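Local coordinates for putative uncharacterized protein pf13_0012 (Plasmodium falciparum, PDB 2VWA) that binds the lipid phosphatidylethanolamine through its soluble all-helical domain and, as a sporozoite membrane protein of the malaria parasite, probably serves liver-stage development, at residues I11-N16 against Y75-A80; N25-I30 against G63-R68; K37-L42 against M54-K59. One frame throughout, in Å; residues are numbered along the deposited sequence.

Contact 1. Residues I11-N16 against Y75-A80; sequences IENKNN and YQENKA
Asn13, in an irregular run of chain, faces Glu77 on a turn of helix 74-99, and their CA atoms, 7.8 Å apart, mark the nearest backbone approach between residues 11-16 and 75-80. At that spacing the main chains do not meet, and the contact is made by these two side chains. Asn13 ND2 donates to Glu77 OE1 over 2.8 Å in a nearly straight bond (173°). The carboxylate oxygen lies in the plane of the Asn13 amide, whereas the N-H arrives from above the carboxylate plane, the two flat groups being turned 63° apart. Glu77 spans the gap because its chain is fully extended, with CG anti to the backbone N (chi1 175°).

The Glu77 carboxylate is buried, and OE1 has a second donor in Gln65 NE2 of helix 54-67; two bonds on one oxygen would help to stabilise a negative charge there. Asn13 ND2 also reaches Leu72 O, while the side-chain oxygen Asn13 OD1 accepts from Asn15 N at 2.9 Å. This closure is an Asx turn: it shapes the loop and presents Asn13 ND2, while the Glu77 bond and backbone bonding of Asn15 with Lys74 fasten the loop to the start of helix 74-99.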
loop_
_atom_site.group_PDB
_atom_site.type_symbol
_atom_site.label_atom_id
_atom_site.label_comp_id
_atom_site.label_asym_id
_atom_site.label_seq_id
_atom_site.Cartn_x
_atom_site.Cartn_y
_atom_site.Cartn_z
ATOM N N ILE A 11 3.224 -12.590 -4.993
ATOM C CA ILE A 11 4.055 -13.733 -4.583
ATOM C C ILE A 11 4.015 -13.921 -3.073
ATOM O O ILE A 11 3.793 -12.977 -2.334
ATOM C CB ILE A 11 5.505 -13.636 -5.134
ATOM C CG1 ILE A 11 6.276 -12.472 -4.511
ATOM C CG2 ILE A 11 5.488 -13.429 -6.649
ATOM C CD1 ILE A 11 7.744 -12.359 -4.994
ATOM N N GLU A 12 4.183 -15.151 -2.616
ATOM C CA GLU A 12 4.223 -15.426 -1.179
ATOM C C GLU A 12 5.529 -14.806 -0.621
ATOM O O GLU A 12 6.610 -15.038 -1.168
ATOM C CB GLU A 12 4.173 -16.945 -0.942
ATOM C CG GLU A 12 3.827 -17.396 0.491
ATOM C CD GLU A 12 4.367 -18.814 0.829
ATOM O OE1 GLU A 12 3.801 -19.485 1.734
ATOM O OE2 GLU A 12 5.370 -19.266 0.204
ATOM N N ASN A 13 5.416 -13.982 0.421
ATOM C CA ASN A 13 6.586 -13.502 1.150
ATOM C C ASN A 13 7.038 -14.657 2.007
ATOM O O ASN A 13 6.263 -15.153 2.830
ATOM C CB ASN A 13 6.242 -12.297 2.039
ATOM C CG ASN A 13 7.492 -11.573 2.586
ATOM O OD1 ASN A 13 8.422 -12.200 3.093
ATOM N ND2 ASN A 13 7.501 -10.245 2.482
ATOM N N LYS A 14 8.278 -15.099 1.802
ATOM C CA LYS A 14 8.836 -16.205 2.581
ATOM C C LYS A 14 9.925 -15.760 3.561
ATOM O O LYS A 14 10.531 -16.585 4.257
ATOM C CB LYS A 14 9.391 -17.281 1.657
ATOM C CG LYS A 14 8.369 -18.278 1.195
ATOM C CD LYS A 14 8.855 -18.937 -0.087
ATOM C CE LYS A 14 7.911 -20.040 -0.520
ATOM N NZ LYS A 14 7.789 -20.067 -2.006
ATOM N N ASN A 15 10.177 -14.460 3.609
ATOM C CA ASN A 15 11.003 -13.908 4.644
ATOM C C ASN A 15 10.294 -13.910 6.013
ATOM O O ASN A 15 9.222 -13.294 6.161
ATOM C CB ASN A 15 11.375 -12.496 4.262
ATOM C CG ASN A 15 12.320 -11.886 5.227
ATOM O OD1 ASN A 15 13.088 -12.588 5.888
ATOM N ND2 ASN A 15 12.286 -10.570 5.326
ATOM N N ASN A 16 10.880 -14.605 6.999
ATOM C CA ASN A 16 10.417 -14.465 8.400
ATOM C C ASN A 16 11.334 -13.708 9.362
ATOM O O ASN A 16 11.186 -13.833 10.565
ATOM C CB ASN A 16 9.947 -15.794 9.020
ATOM C CG ASN A 16 9.004 -16.580 8.090
ATOM O OD1 ASN A 16 9.409 -17.037 7.012
ATOM N ND2 ASN A 16 7.749 -16.735 8.507
ATOM N N TYR A 75 4.857 -11.393 8.179
ATOM C CA TYR A 75 4.017 -10.766 9.192
ATOM C C TYR A 75 4.014 -9.231 9.054
ATOM O O TYR A 75 2.972 -8.589 9.270
ATOM C CB TYR A 75 4.398 -11.245 10.612
ATOM C CG TYR A 75 4.026 -10.305 11.746
ATOM C CD1 TYR A 75 2.834 -10.453 12.476
ATOM C CD2 TYR A 75 4.893 -9.281 12.115
ATOM C CE1 TYR A 75 2.529 -9.563 13.533
ATOM C CE2 TYR A 75 4.599 -8.409 13.138
ATOM C CZ TYR A 75 3.436 -8.542 13.826
ATOM O OH TYR A 75 3.236 -7.629 14.832
ATOM N N GLN A 76 5.155 -8.649 8.670
ATOM C CA GLN A 76 5.247 -7.208 8.544
ATOM C C GLN A 76 4.540 -6.730 7.299
ATOM O O GLN A 76 3.995 -5.653 7.288
ATOM C CB GLN A 76 6.691 -6.738 8.528
ATOM C CG GLN A 76 7.213 -6.358 9.890
ATOM C CD GLN A 76 8.722 -6.295 9.945
ATOM O OE1 GLN A 76 9.404 -6.925 9.148
ATOM N NE2 GLN A 76 9.252 -5.528 10.881
ATOM N N GLU A 77 4.551 -7.558 6.264
ATOM C CA GLU A 77 3.920 -7.246 4.996
ATOM C C GLU A 77 2.398 -7.221 5.154
ATOM O O GLU A 77 1.762 -6.289 4.698
ATOM C CB GLU A 77 4.381 -8.239 3.900
ATOM C CG GLU A 77 3.674 -8.061 2.553
ATOM C CD GLU A 77 4.203 -8.956 1.448
ATOM O OE1 GLU A 77 5.422 -8.870 1.106
ATOM O OE2 GLU A 77 3.376 -9.730 0.901
ATOM N N ASN A 78 1.832 -8.233 5.817
ATOM C CA ASN A 78 0.397 -8.248 6.159
ATOM C C ASN A 78 -0.033 -7.094 7.066
ATOM O O ASN A 78 -1.113 -6.530 6.909
ATOM C CB ASN A 78 -0.007 -9.583 6.789
ATOM C CG ASN A 78 0.272 -10.775 5.879
ATOM O OD1 ASN A 78 0.327 -10.642 4.655
ATOM N ND2 ASN A 78 0.484 -11.949 6.481
ATOM N N LYS A 79 0.807 -6.731 8.025
ATOM C CA LYS A 79 0.496 -5.598 8.867
ATOM C C LYS A 79 0.564 -4.262 8.028
ATOM O O LYS A 79 -0.245 -3.353 8.210
ATOM C CB LYS A 79 1.424 -5.627 10.081
ATOM C CG LYS A 79 1.139 -4.586 11.133
ATOM C CD LYS A 79 1.799 -4.914 12.482
ATOM C CE LYS A 79 2.226 -3.609 13.210
ATOM N NZ LYS A 79 3.673 -3.664 13.705
ATOM N N ALA A 80 1.468 -4.189 7.057
ATOM C CA ALA A 80 1.593 -2.987 6.256
ATOM C C ALA A 80 0.377 -2.771 5.328
ATOM O O ALA A 80 -0.064 -1.632 5.135
ATOM C CB ALA A 80 2.905 -2.994 5.474
#

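Contact 2. Residues N25-I30 against G63-R68; sequences NNFVDI and GLQENR
Phe27 on helix 21-41 reaches across to Leu64 and Gln65 on helix 54-67, and one turn further along Ile30 meets Arg68. The contact is built from apolar packing and the placing of a methyl group over a guanidinium face; the amide of Gln65 finds its bonding partners outside the two segments.

The buried apolar part centres on the far end of the Phe27 ring. Its CZ atom lies 4.0 Å from Leu64 CB and 3.9 Å from Gln65 CG, so the ring tip rests against methylenes of two successive residues. A chi1 of 177° carries the ring straight out from its helix, far enough to bridge backbones whose closest CA atoms, those of Phe27 and Gln65, are 8.8 Å apart.

A second kind of packing sets an aliphatic branch against a planar cation. Ile30 CD1 sits over one face of the Arg68 guanidinium, 3.8 Å from Arg68 CZ and displaced toward the rim of the group, while Ile30 CG2 touches Arg68 CD at 4.0 Å. The two side chains approach from opposite directions along the more exposed border.

Gln65 combines both chemistries. Its methylene CG packs on Phe27, yet its amide plane stands almost perpendicular to that ring (83°). Among the partners of the polar end, Leu72 N donates to OE1, and NE2 donates to Val61 O as well as to helix 74-99.

Around this core, Ile70 and Leu72 of the loop after helix 54-67 also pack on Phe27. Leu64 continues along helix 21-41 to Ala31 and Ser34, while Val28 turns to Ala80 and Asp83 of helix 74-99, so that helix 21-41 packs on both helix 54-67 and helix 74-99.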
loop_
_atom_site.group_PDB
_atom_site.type_symbol
_atom_site.label_atom_id
_atom_site.label_comp_id
_atom_site.label_asym_id
_atom_site.label_seq_id
_atom_site.Cartn_x
_atom_site.Cartn_y
_atom_site.Cartn_z
ATOM N N ASN A 25 8.181 1.461 10.314
ATOM C CA ASN A 25 7.332 2.653 10.380
ATOM C C ASN A 25 7.638 3.646 9.277
ATOM O O ASN A 25 6.725 4.263 8.740
ATOM C CB ASN A 25 7.402 3.388 11.733
ATOM C CG ASN A 25 6.736 2.630 12.887
ATOM O OD1 ASN A 25 7.072 2.886 14.051
ATOM N ND2 ASN A 25 5.811 1.702 12.593
ATOM N N ASN A 26 8.918 3.831 8.962
ATOM C CA ASN A 26 9.300 4.798 7.970
ATOM C C ASN A 26 8.805 4.297 6.613
ATOM O O ASN A 26 8.190 5.050 5.873
ATOM C CB ASN A 26 10.818 5.023 8.005
ATOM C CG ASN A 26 11.366 5.621 6.687
ATOM O OD1 ASN A 26 11.239 6.821 6.444
ATOM N ND2 ASN A 26 11.955 4.774 5.839
ATOM N N PHE A 27 9.045 3.022 6.307
ATOM C CA PHE A 27 8.499 2.343 5.118
ATOM C C PHE A 27 6.996 2.523 4.969
ATOM O O PHE A 27 6.510 2.827 3.893
ATOM C CB PHE A 27 8.789 0.836 5.181
ATOM C CG PHE A 27 8.206 0.055 4.027
ATOM C CD1 PHE A 27 8.913 -0.078 2.832
ATOM C CD2 PHE A 27 6.944 -0.537 4.127
ATOM C CE1 PHE A 27 8.358 -0.796 1.743
ATOM C CE2 PHE A 27 6.380 -1.223 3.034
ATOM C CZ PHE A 27 7.105 -1.356 1.839
ATOM N N VAL A 28 6.253 2.317 6.051
ATOM C CA VAL A 28 4.810 2.464 6.000
ATOM C C VAL A 28 4.454 3.917 5.695
ATOM O O VAL A 28 3.531 4.177 4.924
ATOM C CB VAL A 28 4.113 1.920 7.292
ATOM C CG1 VAL A 28 2.658 2.367 7.382
ATOM C CG2 VAL A 28 4.189 0.398 7.338
ATOM N N ASP A 29 5.220 4.855 6.234
ATOM C CA ASP A 29 4.982 6.258 5.927
ATOM C C ASP A 29 5.082 6.476 4.442
ATOM O O ASP A 29 4.216 7.074 3.853
ATOM C CB ASP A 29 5.977 7.182 6.637
ATOM C CG ASP A 29 5.686 7.315 8.099
ATOM O OD1 ASP A 29 4.484 7.283 8.485
ATOM O OD2 ASP A 29 6.661 7.454 8.866
ATOM N N ILE A 30 6.169 5.998 3.858
ATOM C CA ILE A 30 6.441 6.153 2.438
ATOM C C ILE A 30 5.347 5.453 1.598
ATOM O O ILE A 30 4.812 6.078 0.671
ATOM C CB ILE A 30 7.852 5.595 2.085
ATOM C CG1 ILE A 30 8.939 6.430 2.783
ATOM C CG2 ILE A 30 8.042 5.545 0.565
ATOM C CD1 ILE A 30 10.376 5.859 2.703
ATOM N N GLY A 63 5.601 -4.243 -4.497
ATOM C CA GLY A 63 6.341 -3.474 -5.485
ATOM C C GLY A 63 7.289 -2.556 -4.767
ATOM O O GLY A 63 8.475 -2.426 -5.111
ATOM N N LEU A 64 6.779 -1.959 -3.709
ATOM C CA LEU A 64 7.521 -0.974 -2.966
ATOM C C LEU A 64 8.678 -1.629 -2.260
ATOM O O LEU A 64 9.753 -1.047 -2.183
ATOM C CB LEU A 64 6.592 -0.280 -1.997
ATOM C CG LEU A 64 6.680 1.224 -1.875
ATOM C CD1 LEU A 64 7.230 1.939 -3.156
ATOM C CD2 LEU A 64 5.277 1.683 -1.508
ATOM N N GLN A 65 8.491 -2.858 -1.795
ATOM C CA GLN A 65 9.613 -3.606 -1.226
ATOM C C GLN A 65 10.740 -3.838 -2.229
ATOM O O GLN A 65 11.909 -3.584 -1.898
ATOM C CB GLN A 65 9.166 -4.927 -0.594
ATOM C CG GLN A 65 8.535 -4.770 0.752
ATOM C CD GLN A 65 7.912 -6.045 1.262
ATOM O OE1 GLN A 65 8.594 -6.906 1.797
ATOM N NE2 GLN A 65 6.600 -6.163 1.124
ATOM N N GLU A 66 10.413 -4.290 -3.441
ATOM C CA GLU A 66 11.450 -4.492 -4.491
ATOM C C GLU A 66 12.185 -3.204 -4.838
ATOM O O GLU A 66 13.400 -3.172 -4.845
ATOM C CB GLU A 66 10.889 -4.992 -5.823
ATOM C CG GLU A 66 9.992 -6.168 -5.838
ATOM C CD GLU A 66 9.577 -6.475 -7.264
ATOM O OE1 GLU A 66 10.459 -6.378 -8.167
ATOM O OE2 GLU A 66 8.385 -6.796 -7.487
ATOM N N ASN A 67 11.420 -2.170 -5.165
ATOM C CA ASN A 67 11.944 -0.851 -5.518
ATOM C C ASN A 67 12.820 -0.196 -4.456
ATOM O O ASN A 67 13.835 0.400 -4.778
ATOM C CB ASN A 67 10.796 0.091 -5.880
ATOM C CG ASN A 67 9.992 -0.400 -7.072
ATOM O OD1 ASN A 67 8.920 0.134 -7.375
ATOM N ND2 ASN A 67 10.495 -1.430 -7.751
ATOM N N ARG A 68 12.425 -0.302 -3.194
ATOM C CA ARG A 68 13.169 0.324 -2.105
ATOM C C ARG A 68 14.230 -0.629 -1.576
ATOM O O ARG A 68 14.914 -0.330 -0.615
ATOM C CB ARG A 68 12.214 0.748 -0.992
ATOM C CG ARG A 68 11.122 1.695 -1.479
ATOM C CD ARG A 68 10.632 2.586 -0.370
ATOM N NE ARG A 68 11.763 3.189 0.322
ATOM C CZ ARG A 68 12.416 4.260 -0.096
ATOM N NH1 ARG A 68 12.059 4.885 -1.201
ATOM N NH2 ARG A 68 13.438 4.699 0.597
#

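Contact 3. Residues K37-L42 against M54-K59; sequences KHFEHL and MEYMQK. With PTY (phosphatidylethanolamine), chain G.
His38 and Tyr56 meet at the tight point of the contact, where His38 ND1 and Tyr56 OH share a hydrogen bond of 2.9 Å at an angle of 159°. Either atom could be the donor. The hydroxyl lies at the imidazole edge, near its plane, and ND1 in turn lies at the edge of the phenol ring. The rings therefore meet rim to rim, their planes 43° apart and their centroids separated by 5.8 Å. A trans chi1 of 172° swings the Tyr56 phenol away from helix 54-67 across a wide gap, the Phe39 and Tyr56 CA atoms being 10.3 Å apart.

The other neighbours of the hydroxyl stand further off: Phe39 CB is 4.0 Å from Tyr56 OH, and Leu42 CD2 approaches that oxygen at 4.1 Å. Phe39 and Tyr56 are buried, whereas the imidazole, beside Leu6, forms the partly exposed, solvent side. His50 of helix 44-50 makes an edge-to-face pair with the Tyr56 ring.

Glu40, which takes no part in the Tyr56 contact, belongs to the lipid pocket. Its OE1 lies 2.8 Å from the phosphate oxygen O12 of phosphatidylethanolamine, and OE2 accepts from Gln36 NE2, another pocket residue. This end of helix 21-41 thus joins interhelical packing around Tyr56 to the headgroup end of the phosphatidylethanolamine site.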
loop_
_atom_site.group_PDB
_atom_site.type_symbol
_atom_site.label_atom_id
_atom_site.label_comp_id
_atom_site.label_asym_id
_atom_site.label_seq_id
_atom_site.Cartn_x
_atom_site.Cartn_y
_atom_site.Cartn_z
ATOM N N LYS A 37 -1.035 9.016 -3.530
ATOM C CA LYS A 37 -0.895 9.621 -4.862
ATOM C C LYS A 37 -1.462 8.778 -5.989
ATOM O O LYS A 37 -2.086 9.327 -6.893
ATOM C CB LYS A 37 0.546 9.963 -5.192
ATOM C CG LYS A 37 1.012 11.209 -4.515
ATOM C CD LYS A 37 2.500 11.060 -4.244
ATOM C CE LYS A 37 3.061 12.288 -3.564
ATOM N NZ LYS A 37 4.482 12.429 -3.998
ATOM N N HIS A 38 -1.235 7.468 -5.959
ATOM C CA HIS A 38 -1.841 6.607 -6.965
ATOM C C HIS A 38 -3.369 6.632 -6.875
ATOM O O HIS A 38 -4.049 6.735 -7.882
ATOM C CB HIS A 38 -1.320 5.182 -6.877
ATOM C CG HIS A 38 -1.740 4.322 -8.030
ATOM N ND1 HIS A 38 -2.862 3.520 -7.992
ATOM C CD2 HIS A 38 -1.193 4.150 -9.260
ATOM C CE1 HIS A 38 -2.983 2.884 -9.147
ATOM N NE2 HIS A 38 -1.980 3.243 -9.930
ATOM N N PHE A 39 -3.905 6.573 -5.663
ATOM C CA PHE A 39 -5.352 6.517 -5.472
ATOM C C PHE A 39 -6.058 7.809 -5.850
ATOM O O PHE A 39 -7.202 7.791 -6.279
ATOM C CB PHE A 39 -5.645 6.171 -4.031
ATOM C CG PHE A 39 -7.100 6.009 -3.707
ATOM C CD1 PHE A 39 -7.748 4.798 -3.958
ATOM C CD2 PHE A 39 -7.807 7.045 -3.085
ATOM C CE1 PHE A 39 -9.077 4.619 -3.602
ATOM C CE2 PHE A 39 -9.139 6.892 -2.732
ATOM C CZ PHE A 39 -9.784 5.686 -2.981
ATOM N N GLU A 40 -5.360 8.927 -5.705
ATOM C CA GLU A 40 -5.955 10.216 -5.922
ATOM C C GLU A 40 -6.005 10.491 -7.408
ATOM O O GLU A 40 -6.739 11.346 -7.833
ATOM C CB GLU A 40 -5.190 11.292 -5.158
ATOM C CG GLU A 40 -5.631 11.389 -3.684
ATOM C CD GLU A 40 -4.798 12.377 -2.824
ATOM O OE1 GLU A 40 -3.726 12.869 -3.293
ATOM O OE2 GLU A 40 -5.211 12.649 -1.665
ATOM N N HIS A 41 -5.270 9.717 -8.197
ATOM C CA HIS A 41 -5.188 9.946 -9.629
ATOM C C HIS A 41 -6.155 9.042 -10.363
ATOM O O HIS A 41 -6.449 9.232 -11.541
ATOM C CB HIS A 41 -3.741 9.751 -10.105
ATOM C CG HIS A 41 -3.565 9.802 -11.593
ATOM N ND1 HIS A 41 -3.794 10.945 -12.337
ATOM C CD2 HIS A 41 -3.146 8.855 -12.472
ATOM C CE1 HIS A 41 -3.542 10.695 -13.612
ATOM N NE2 HIS A 41 -3.147 9.436 -13.719
ATOM N N LEU A 42 -6.638 8.048 -9.636
ATOM C CA LEU A 42 -7.678 7.144 -10.090
ATOM C C LEU A 42 -8.956 7.908 -10.398
ATOM O O LEU A 42 -9.290 8.877 -9.702
ATOM C CB LEU A 42 -7.997 6.163 -8.958
ATOM C CG LEU A 42 -7.593 4.697 -8.985
ATOM C CD1 LEU A 42 -6.349 4.386 -9.847
ATOM C CD2 LEU A 42 -7.482 4.151 -7.557
HETATM N N MSE A 54 -7.929 -5.463 -1.371
HETATM C CA MSE A 54 -6.769 -6.071 -0.706
HETATM C C MSE A 54 -5.609 -6.377 -1.656
HETATM O O MSE A 54 -4.455 -6.044 -1.371
HETATM C CB MSE A 54 -7.196 -7.352 0.004
HETATM C CG MSE A 54 -8.241 -7.095 1.052
HETATM SE SE MSE A 54 -7.445 -6.161 2.599
HETATM C CE MSE A 54 -7.737 -7.592 3.929
ATOM N N GLU A 55 -5.935 -7.002 -2.781
ATOM C CA GLU A 55 -4.958 -7.336 -3.800
ATOM C C GLU A 55 -4.208 -6.082 -4.306
ATOM O O GLU A 55 -2.988 -6.112 -4.528
ATOM C CB GLU A 55 -5.673 -8.080 -4.912
ATOM C CG GLU A 55 -4.823 -8.458 -6.100
ATOM C CD GLU A 55 -5.669 -9.111 -7.211
ATOM O OE1 GLU A 55 -5.808 -10.362 -7.168
ATOM O OE2 GLU A 55 -6.183 -8.365 -8.099
ATOM N N TYR A 56 -4.947 -4.981 -4.448
ATOM C CA TYR A 56 -4.400 -3.694 -4.776
ATOM C C TYR A 56 -3.379 -3.188 -3.749
ATOM O O TYR A 56 -2.308 -2.685 -4.113
ATOM C CB TYR A 56 -5.548 -2.719 -4.927
ATOM C CG TYR A 56 -5.170 -1.278 -5.083
ATOM C CD1 TYR A 56 -4.264 -0.870 -6.067
ATOM C CD2 TYR A 56 -5.750 -0.313 -4.262
ATOM C CE1 TYR A 56 -3.931 0.466 -6.217
ATOM C CE2 TYR A 56 -5.436 1.024 -4.405
ATOM C CZ TYR A 56 -4.532 1.407 -5.379
ATOM O OH TYR A 56 -4.229 2.737 -5.511
HETATM N N MSE A 57 -3.680 -3.324 -2.466
HETATM C CA MSE A 57 -2.708 -2.881 -1.484
HETATM C C MSE A 57 -1.501 -3.795 -1.377
HETATM O O MSE A 57 -0.394 -3.305 -1.221
HETATM C CB MSE A 57 -3.333 -2.601 -0.137
HETATM C CG MSE A 57 -4.762 -2.915 -0.082
HETATM SE SE MSE A 57 -5.619 -1.443 0.832
HETATM C CE MSE A 57 -7.289 -1.326 -0.178
ATOM N N GLN A 58 -1.728 -5.102 -1.487
ATOM C CA GLN A 58 -0.658 -6.086 -1.524
ATOM C C GLN A 58 0.318 -5.828 -2.665
ATOM O O GLN A 58 1.521 -5.766 -2.452
ATOM C CB GLN A 58 -1.220 -7.490 -1.658
ATOM C CG GLN A 58 -1.557 -8.152 -0.346
ATOM C CD GLN A 58 -1.258 -9.649 -0.360
ATOM O OE1 GLN A 58 -1.984 -10.429 -0.984
ATOM N NE2 GLN A 58 -0.182 -10.058 0.330
ATOM N N LYS A 59 -0.208 -5.656 -3.874
ATOM C CA LYS A 59 0.641 -5.413 -5.045
ATOM C C LYS A 59 1.503 -4.200 -4.810
ATOM O O LYS A 59 2.659 -4.171 -5.232
ATOM C CB LYS A 59 -0.174 -5.241 -6.320
ATOM C CG LYS A 59 -0.811 -6.507 -6.849
ATOM C CD LYS A 59 -1.427 -6.184 -8.187
ATOM C CE LYS A 59 -2.421 -7.232 -8.632
ATOM N NZ LYS A 59 -1.727 -8.392 -9.223
HETATM C C1 PTY G . -2.975 15.702 2.653
HETATM C C2 PTY G . -6.098 17.821 -2.284
HETATM C C3 PTY G . -5.687 16.389 -2.621
HETATM O O4 PTY G . -2.428 15.078 3.814
HETATM C C5 PTY G . -4.965 15.699 1.161
HETATM C C6 PTY G . -4.125 14.855 2.119
HETATM O O7 PTY G . -4.927 14.386 3.210
HETATM C C8 PTY G . -5.395 13.002 3.081
HETATM O O10 PTY G . -5.866 12.616 2.022
HETATM C C11 PTY G . -5.317 12.044 4.252
HETATM C C12 PTY G . -6.079 12.619 5.445
HETATM C C13 PTY G . -6.455 11.566 6.486
HETATM C C14 PTY G . -5.270 11.146 7.349
HETATM C C15 PTY G . -5.297 11.803 8.728
HETATM C C16 PTY G . -3.926 11.748 9.401
HETATM C C17 PTY G . -3.763 10.441 10.174
HETATM C C18 PTY G . -2.387 10.316 10.817
HETATM C C19 PTY G . -2.407 9.266 11.922
HETATM C C20 PTY G . -1.610 8.025 11.525
HETATM C C21 PTY G . -2.505 6.814 11.277
HETATM C C22 PTY G . -2.873 6.107 12.580
HETATM C C23 PTY G . -2.159 4.767 12.740
HETATM C C24 PTY G . -3.059 3.589 12.367
HETATM C C25 PTY G . -2.190 2.396 11.984
HETATM C C26 PTY G . -2.966 1.282 11.288
HETATM C C27 PTY G . -2.105 0.028 11.278
HETATM C C28 PTY G . -2.910 -1.263 11.226
HETATM C C29 PTY G . -1.982 -2.419 10.910
HETATM C C30 PTY G . -2.419 15.762 5.101
HETATM C C31 PTY G . -3.691 15.901 5.913
HETATM O O30 PTY G . -1.365 16.218 5.512
HETATM C C32 PTY G . -3.642 15.021 7.158
HETATM C C33 PTY G . -4.684 15.471 8.178
HETATM C C34 PTY G . -4.094 15.568 9.586
HETATM C C35 PTY G . -5.205 15.614 10.636
HETATM C C36 PTY G . -4.938 16.712 11.664
HETATM C C37 PTY G . -4.558 16.126 13.020
HETATM C C38 PTY G . -3.588 17.042 13.760
HETATM C C39 PTY G . -2.198 16.418 13.878
HETATM C C40 PTY G . -1.819 16.162 15.339
HETATM C C41 PTY G . -0.740 15.087 15.457
HETATM C C42 PTY G . -1.265 13.839 16.166
HETATM C C43 PTY G . -0.146 13.112 16.908
HETATM C C44 PTY G . -0.172 11.622 16.622
HETATM P P1 PTY G . -3.554 15.805 -1.111
HETATM O O11 PTY G . -4.268 16.240 -2.497
HETATM O O12 PTY G . -2.628 14.648 -1.409
HETATM O O13 PTY G . -2.984 17.050 -0.467
HETATM O O14 PTY G . -4.769 15.256 -0.185
HETATM N N1 PTY G . -6.540 18.490 -3.492
#

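In the fold
Contacts 2 and 3 both join helix 21-41 to helix 54-67, at successive levels with centres about 14 Å apart, whereas contact 1 fastens the N-terminal loop to helix 74-99. Contact 2 is the most buried and chiefly apolar; contacts 1 and 3 are partly buried, and each turns on a single side-chain hydrogen bond. Gln65 is shared between contacts 2 and 1, its methylene serving the apolar packing of the former and its amide the polar cluster of the latter. Contact 3 adjoins contact 2 in sequence without touching it. The lipid pocket draws Lys79 from the segments of contact 1 and Glu40 from those of contact 3.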